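Local coordinates for protein SusD homolog (Bacteroides thetaiotaomicron VPI-5482, PDB 3IV0) that probably binds glycans at the outer membrane of a gut bacterium for import into the cell, at residues 318-330 and 335-347. Numbering follows the deposited sequence.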
loop_
_atom_site.group_PDB
_atom_site.type_symbol
_atom_site.label_atom_id
_atom_site.label_comp_id
_atom_site.label_asym_id
_atom_site.label_seq_id
_atom_site.Cartn_x
_atom_site.Cartn_y
_atom_site.Cartn_z
ATOM N N ALA A 318 -14.432 -13.528 12.897
ATOM C CA ALA A 318 -13.511 -13.390 14.014
ATOM C C ALA A 318 -12.763 -12.045 14.016
ATOM O O ALA A 318 -12.232 -11.626 15.057
ATOM C CB ALA A 318 -12.566 -14.523 14.044
ATOM N N ARG A 319 -12.693 -11.369 12.864
ATOM C CA ARG A 319 -12.064 -10.066 12.845
ATOM C C ARG A 319 -12.798 -9.093 13.739
ATOM O O ARG A 319 -12.207 -8.148 14.270
ATOM C CB ARG A 319 -11.965 -9.531 11.404
ATOM C CG ARG A 319 -10.999 -10.355 10.538
ATOM C CD ARG A 319 -11.116 -10.084 9.035
ATOM N NE ARG A 319 -12.393 -10.581 8.518
ATOM C CZ ARG A 319 -12.657 -10.880 7.254
ATOM N NH1 ARG A 319 -11.717 -10.804 6.314
ATOM N NH2 ARG A 319 -13.866 -11.265 6.896
ATOM N N LYS A 320 -14.103 -9.303 13.918
ATOM C CA LYS A 320 -14.855 -8.398 14.792
ATOM C C LYS A 320 -14.277 -8.368 16.202
ATOM O O LYS A 320 -14.011 -7.298 16.735
ATOM C CB LYS A 320 -16.339 -8.794 14.842
ATOM C CG LYS A 320 -17.078 -8.558 13.567
ATOM C CD LYS A 320 -18.605 -8.702 13.738
ATOM C CE LYS A 320 -19.032 -10.111 14.069
ATOM N NZ LYS A 320 -20.545 -10.260 14.119
ATOM N N GLU A 321 -14.077 -9.534 16.784
ATOM C CA GLU A 321 -13.594 -9.670 18.148
ATOM C C GLU A 321 -12.098 -9.394 18.264
ATOM O O GLU A 321 -11.604 -8.879 19.285
ATOM C CB GLU A 321 -13.873 -11.078 18.662
ATOM C CG GLU A 321 -15.291 -11.405 18.996
ATOM C CD GLU A 321 -16.176 -11.730 17.798
ATOM O OE1 GLU A 321 -15.680 -12.161 16.737
ATOM O OE2 GLU A 321 -17.421 -11.569 17.928
ATOM N N LEU A 322 -11.341 -9.761 17.239
ATOM C CA LEU A 322 -9.889 -9.714 17.384
ATOM C C LEU A 322 -9.283 -8.409 16.942
ATOM O O LEU A 322 -8.181 -8.084 17.386
ATOM C CB LEU A 322 -9.236 -10.860 16.623
ATOM C CG LEU A 322 -9.506 -12.248 17.166
ATOM C CD1 LEU A 322 -9.101 -13.333 16.196
ATOM C CD2 LEU A 322 -8.761 -12.476 18.504
ATOM N N TRP A 323 -9.950 -7.688 16.070
ATOM C CA TRP A 323 -9.370 -6.473 15.511
ATOM C C TRP A 323 -9.983 -5.208 16.060
ATOM O O TRP A 323 -9.416 -4.135 15.896
ATOM C CB TRP A 323 -9.461 -6.478 13.996
ATOM C CG TRP A 323 -8.599 -7.492 13.335
ATOM C CD1 TRP A 323 -7.707 -8.307 13.920
ATOM C CD2 TRP A 323 -8.501 -7.718 11.920
ATOM N NE1 TRP A 323 -7.080 -9.087 12.964
ATOM C CE2 TRP A 323 -7.556 -8.734 11.731
ATOM C CE3 TRP A 323 -9.146 -7.181 10.810
ATOM C CZ2 TRP A 323 -7.213 -9.192 10.466
ATOM C CZ3 TRP A 323 -8.785 -7.628 9.554
ATOM C CH2 TRP A 323 -7.857 -8.644 9.403
ATOM N N PHE A 324 -11.132 -5.323 16.728
ATOM C CA PHE A 324 -11.836 -4.164 17.241
ATOM C C PHE A 324 -12.152 -4.376 18.712
ATOM O O PHE A 324 -12.204 -5.512 19.197
ATOM C CB PHE A 324 -13.137 -3.891 16.471
ATOM C CG PHE A 324 -12.924 -3.646 15.018
ATOM C CD1 PHE A 324 -12.864 -4.710 14.137
ATOM C CD2 PHE A 324 -12.820 -2.355 14.528
ATOM C CE1 PHE A 324 -12.640 -4.494 12.800
ATOM C CE2 PHE A 324 -12.596 -2.135 13.152
ATOM C CZ PHE A 324 -12.529 -3.210 12.307
ATOM N N ASP A 325 -12.353 -3.275 19.423
ATOM C CA ASP A 325 -12.886 -3.368 20.792
ATOM C C ASP A 325 -14.417 -3.506 20.779
ATOM O O ASP A 325 -15.081 -3.567 19.739
ATOM C CB ASP A 325 -12.374 -2.194 21.634
ATOM C CG ASP A 325 -13.039 -0.866 21.296
ATOM O OD1 ASP A 325 -14.068 -0.811 20.612
ATOM O OD2 ASP A 325 -12.507 0.190 21.739
ATOM N N GLU A 326 -14.988 -3.623 21.970
ATOM C CA GLU A 326 -16.412 -3.918 22.076
ATOM C C GLU A 326 -17.307 -2.758 21.637
ATOM O O GLU A 326 -18.494 -2.942 21.389
ATOM C CB GLU A 326 -16.734 -4.376 23.506
ATOM C CG GLU A 326 -18.044 -5.101 23.645
ATOM C CD GLU A 326 -18.159 -5.823 24.980
ATOM O OE1 GLU A 326 -17.702 -6.986 25.073
ATOM O OE2 GLU A 326 -18.702 -5.220 25.930
ATOM N N LYS A 327 -16.725 -1.565 21.452
ATOM C CA LYS A 327 -17.458 -0.403 20.991
ATOM C C LYS A 327 -17.390 -0.220 19.475
ATOM O O LYS A 327 -17.700 0.829 18.954
ATOM C CB LYS A 327 -16.918 0.849 21.679
ATOM C CG LYS A 327 -17.029 0.779 23.197
ATOM C CD LYS A 327 -16.085 1.754 23.892
ATOM C CE LYS A 327 -14.675 1.184 24.092
ATOM N NZ LYS A 327 -14.497 0.528 25.426
ATOM N N ILE A 328 -17.044 -1.298 18.779
ATOM C CA ILE A 328 -16.965 -1.280 17.311
ATOM C C ILE A 328 -18.098 -0.522 16.608
ATOM O O ILE A 328 -17.858 0.263 15.684
ATOM C CB ILE A 328 -16.868 -2.712 16.764
ATOM C CG1 ILE A 328 -16.729 -2.717 15.236
ATOM C CG2 ILE A 328 -18.064 -3.580 17.242
ATOM C CD1 ILE A 328 -16.569 -4.122 14.687
ATOM N N TYR A 329 -19.356 -0.726 17.028
ATOM C CA TYR A 329 -20.479 -0.120 16.343
ATOM C C TYR A 329 -20.935 1.231 16.903
ATOM O O TYR A 329 -21.883 1.799 16.379
ATOM C CB TYR A 329 -21.681 -1.083 16.301
ATOM C CG TYR A 329 -21.396 -2.465 15.724
ATOM C CD1 TYR A 329 -20.797 -2.620 14.467
ATOM C CD2 TYR A 329 -21.733 -3.605 16.416
ATOM C CE1 TYR A 329 -20.577 -3.874 13.929
ATOM C CE2 TYR A 329 -21.504 -4.858 15.893
ATOM C CZ TYR A 329 -20.929 -4.987 14.623
ATOM O OH TYR A 329 -20.724 -6.258 14.150
ATOM N N SER A 330 -20.248 1.728 17.927
ATOM C CA SER A 330 -20.661 2.962 18.572
ATOM C C SER A 330 -20.747 4.097 17.579
ATOM O O SER A 330 -19.902 4.236 16.675
ATOM C CB SER A 330 -19.703 3.349 19.697
ATOM O OG SER A 330 -20.096 4.604 20.246
ATOM N N SER A 335 -15.031 12.256 23.042
ATOM C CA SER A 335 -13.970 12.157 24.024
ATOM C C SER A 335 -14.235 11.199 25.190
ATOM O O SER A 335 -13.358 10.457 25.613
ATOM C CB SER A 335 -13.828 13.550 24.631
ATOM O OG SER A 335 -15.131 14.058 24.925
ATOM N N SER A 336 -15.434 11.277 25.747
ATOM C CA SER A 336 -15.781 10.481 26.916
ATOM C C SER A 336 -16.021 8.997 26.605
ATOM O O SER A 336 -15.978 8.160 27.504
ATOM C CB SER A 336 -17.036 11.065 27.566
ATOM O OG SER A 336 -18.143 10.945 26.694
ATOM N N ALA A 337 -16.267 8.661 25.340
ATOM C CA ALA A 337 -16.576 7.285 24.979
ATOM C C ALA A 337 -15.800 6.905 23.726
ATOM O O ALA A 337 -16.389 6.701 22.677
ATOM C CB ALA A 337 -18.037 7.144 24.731
ATOM N N PRO A 338 -14.488 6.816 23.849
ATOM C CA PRO A 338 -13.702 6.503 22.650
ATOM C C PRO A 338 -13.757 5.048 22.235
ATOM O O PRO A 338 -14.103 4.192 23.025
ATOM C CB PRO A 338 -12.293 6.859 23.084
ATOM C CG PRO A 338 -12.270 6.588 24.542
ATOM C CD PRO A 338 -13.627 7.035 25.023
ATOM N N LYS A 339 -13.366 4.761 20.995
ATOM C CA LYS A 339 -13.228 3.381 20.564
ATOM C C LYS A 339 -11.925 3.238 19.785
ATOM O O LYS A 339 -11.422 4.226 19.243
ATOM C CB LYS A 339 -14.391 2.919 19.725
ATOM C CG LYS A 339 -14.605 3.677 18.470
ATOM C CD LYS A 339 -15.870 3.132 17.815
ATOM C CE LYS A 339 -16.217 3.817 16.547
ATOM N NZ LYS A 339 -17.415 3.153 15.890
ATOM N N GLU A 340 -11.375 2.044 19.817
ATOM C CA GLU A 340 -10.068 1.815 19.202
ATOM C C GLU A 340 -10.049 0.553 18.388
ATOM O O GLU A 340 -10.882 -0.331 18.535
ATOM C CB GLU A 340 -8.974 1.794 20.251
ATOM C CG GLU A 340 -9.113 0.742 21.314
ATOM C CD GLU A 340 -8.077 0.867 22.419
ATOM O OE1 GLU A 340 -7.132 1.695 22.309
ATOM O OE2 GLU A 340 -8.218 0.111 23.423
ATOM N N ILE A 341 -9.068 0.492 17.481
ATOM C CA ILE A 341 -8.821 -0.674 16.652
ATOM C C ILE A 341 -7.524 -1.313 17.121
ATOM O O ILE A 341 -6.516 -0.609 17.220
ATOM C CB ILE A 341 -8.704 -0.236 15.180
ATOM C CG1 ILE A 341 -10.061 0.276 14.719
ATOM C CG2 ILE A 341 -8.191 -1.377 14.320
ATOM C CD1 ILE A 341 -10.053 0.941 13.328
ATOM N N LYS A 342 -7.547 -2.599 17.429
ATOM C CA LYS A 342 -6.436 -3.301 18.040
ATOM C C LYS A 342 -5.745 -4.327 17.113
ATOM O O LYS A 342 -4.819 -5.038 17.490
ATOM C CB LYS A 342 -6.901 -3.992 19.325
ATOM C CG LYS A 342 -7.880 -5.060 19.117
ATOM C CD LYS A 342 -8.293 -5.659 20.491
ATOM C CE LYS A 342 -9.326 -6.750 20.336
ATOM N NZ LYS A 342 -9.763 -7.259 21.658
ATOM N N LYS A 343 -6.171 -4.296 15.858
ATOM C CA LYS A 343 -5.677 -5.198 14.808
ATOM C C LYS A 343 -4.157 -5.278 14.755
ATOM O O LYS A 343 -3.613 -6.341 14.594
ATOM C CB LYS A 343 -6.185 -4.700 13.442
ATOM C CG LYS A 343 -5.652 -5.463 12.227
ATOM C CD LYS A 343 -6.313 -5.013 10.956
ATOM C CE LYS A 343 -5.660 -5.682 9.750
ATOM N NZ LYS A 343 -6.284 -5.274 8.466
ATOM N N PHE A 344 -3.478 -4.143 14.879
ATOM C CA PHE A 344 -2.036 -4.097 14.639
ATOM C C PHE A 344 -1.189 -4.126 15.898
ATOM O O PHE A 344 0.011 -3.875 15.840
ATOM C CB PHE A 344 -1.712 -2.828 13.855
ATOM C CG PHE A 344 -2.382 -2.766 12.502
ATOM C CD1 PHE A 344 -1.794 -3.348 11.413
ATOM C CD2 PHE A 344 -3.589 -2.132 12.337
ATOM C CE1 PHE A 344 -2.435 -3.339 10.186
ATOM C CE2 PHE A 344 -4.231 -2.086 11.123
ATOM C CZ PHE A 344 -3.659 -2.692 10.036
ATOM N N TRP A 345 -1.798 -4.301 17.072
ATOM C CA TRP A 345 -1.020 -4.109 18.298
ATOM C C TRP A 345 0.186 -5.027 18.404
ATOM O O TRP A 345 0.087 -6.239 18.402
ATOM C CB TRP A 345 -1.898 -4.208 19.539
ATOM C CG TRP A 345 -2.809 -3.051 19.710
ATOM C CD1 TRP A 345 -2.889 -1.943 18.934
ATOM C CD2 TRP A 345 -3.743 -2.875 20.770
ATOM N NE1 TRP A 345 -3.846 -1.096 19.415
ATOM C CE2 TRP A 345 -4.382 -1.639 20.556
ATOM C CE3 TRP A 345 -4.093 -3.640 21.878
ATOM C CZ2 TRP A 345 -5.389 -1.154 21.412
ATOM C CZ3 TRP A 345 -5.088 -3.158 22.735
ATOM C CH2 TRP A 345 -5.710 -1.932 22.502
ATOM N N ASN A 346 1.323 -4.367 18.490
ATOM C CA ASN A 346 2.634 -4.917 18.806
ATOM C C ASN A 346 3.326 -3.766 19.516
ATOM O O ASN A 346 4.042 -2.948 18.938
ATOM C CB ASN A 346 3.379 -5.320 17.551
ATOM C CG ASN A 346 3.083 -6.750 17.149
ATOM O OD1 ASN A 346 3.297 -7.674 17.952
ATOM N ND2 ASN A 346 2.535 -6.942 15.945
ATOM N N ILE A 347 3.074 -3.689 20.810
ATOM C CA ILE A 347 3.371 -2.494 21.562
ATOM C C ILE A 347 4.833 -2.487 22.025
ATOM O O ILE A 347 5.353 -3.533 22.407
ATOM C CB ILE A 347 2.424 -2.426 22.775
ATOM C CG1 ILE A 347 0.957 -2.291 22.321
ATOM C CG2 ILE A 347 2.803 -1.264 23.664
ATOM C CD1 ILE A 347 -0.053 -2.884 23.325
HETATM O O HOH W 1 -12.541 -7.344 21.172
HETATM O O HOH W 2 -13.599 -0.544 17.907
HETATM O O HOH W 3 -10.794 -0.320 24.206
HETATM O O HOH W 4 -18.232 4.735 21.997
#
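Phe324 and Ile341 form a single beta bridge, flanked by Lys342 N donating to Trp323 O (2.9 Å, N-H...O 147°), with the donor above the carbonyl plane, and by a weak bond from Asp325 N to Glu340 O (3.4 Å); Lys343 N adds a weak bond to the same Trp323 carbonyl. Beyond the bridge, the extended chain of Lys343 lies across one indole face of Trp323: CG sits 3.6 Å from the centroid of the five-membered ring, 8° off its normal, a CH-pi contact. Lys343 NZ lies 4.1 Å from the centroid of the six-membered ring of Trp323, an off-centre cation-pi contact, and continues to a salt bridge with Glu426. Arg319 CG packs on the opposite face, making the indole the middle layer; a leucine in place of Trp323 would probably strip Lys343 of its aromatic platform and open a gap against Arg319. Asp325 OD2 receives Glu340 N at 2.9 Å, from above the carboxylate plane, while OD1 takes Lys327 N in an Asx turn. Lys339, with CG between backbone N and carbonyl carbon (chi1 60°) and extended beyond, spans to the turn 327-330, where NZ donates to Ile328 O (2.9 Å) and, in the carbonyl plane, to Ser330 O (2.8 Å). Water joins Lys342 NZ to Glu321 O and Phe324 O. The loop leading to strand 348-350 is thus tied back by polar bonds to backbone at one end and a lysine-indole stack at the other.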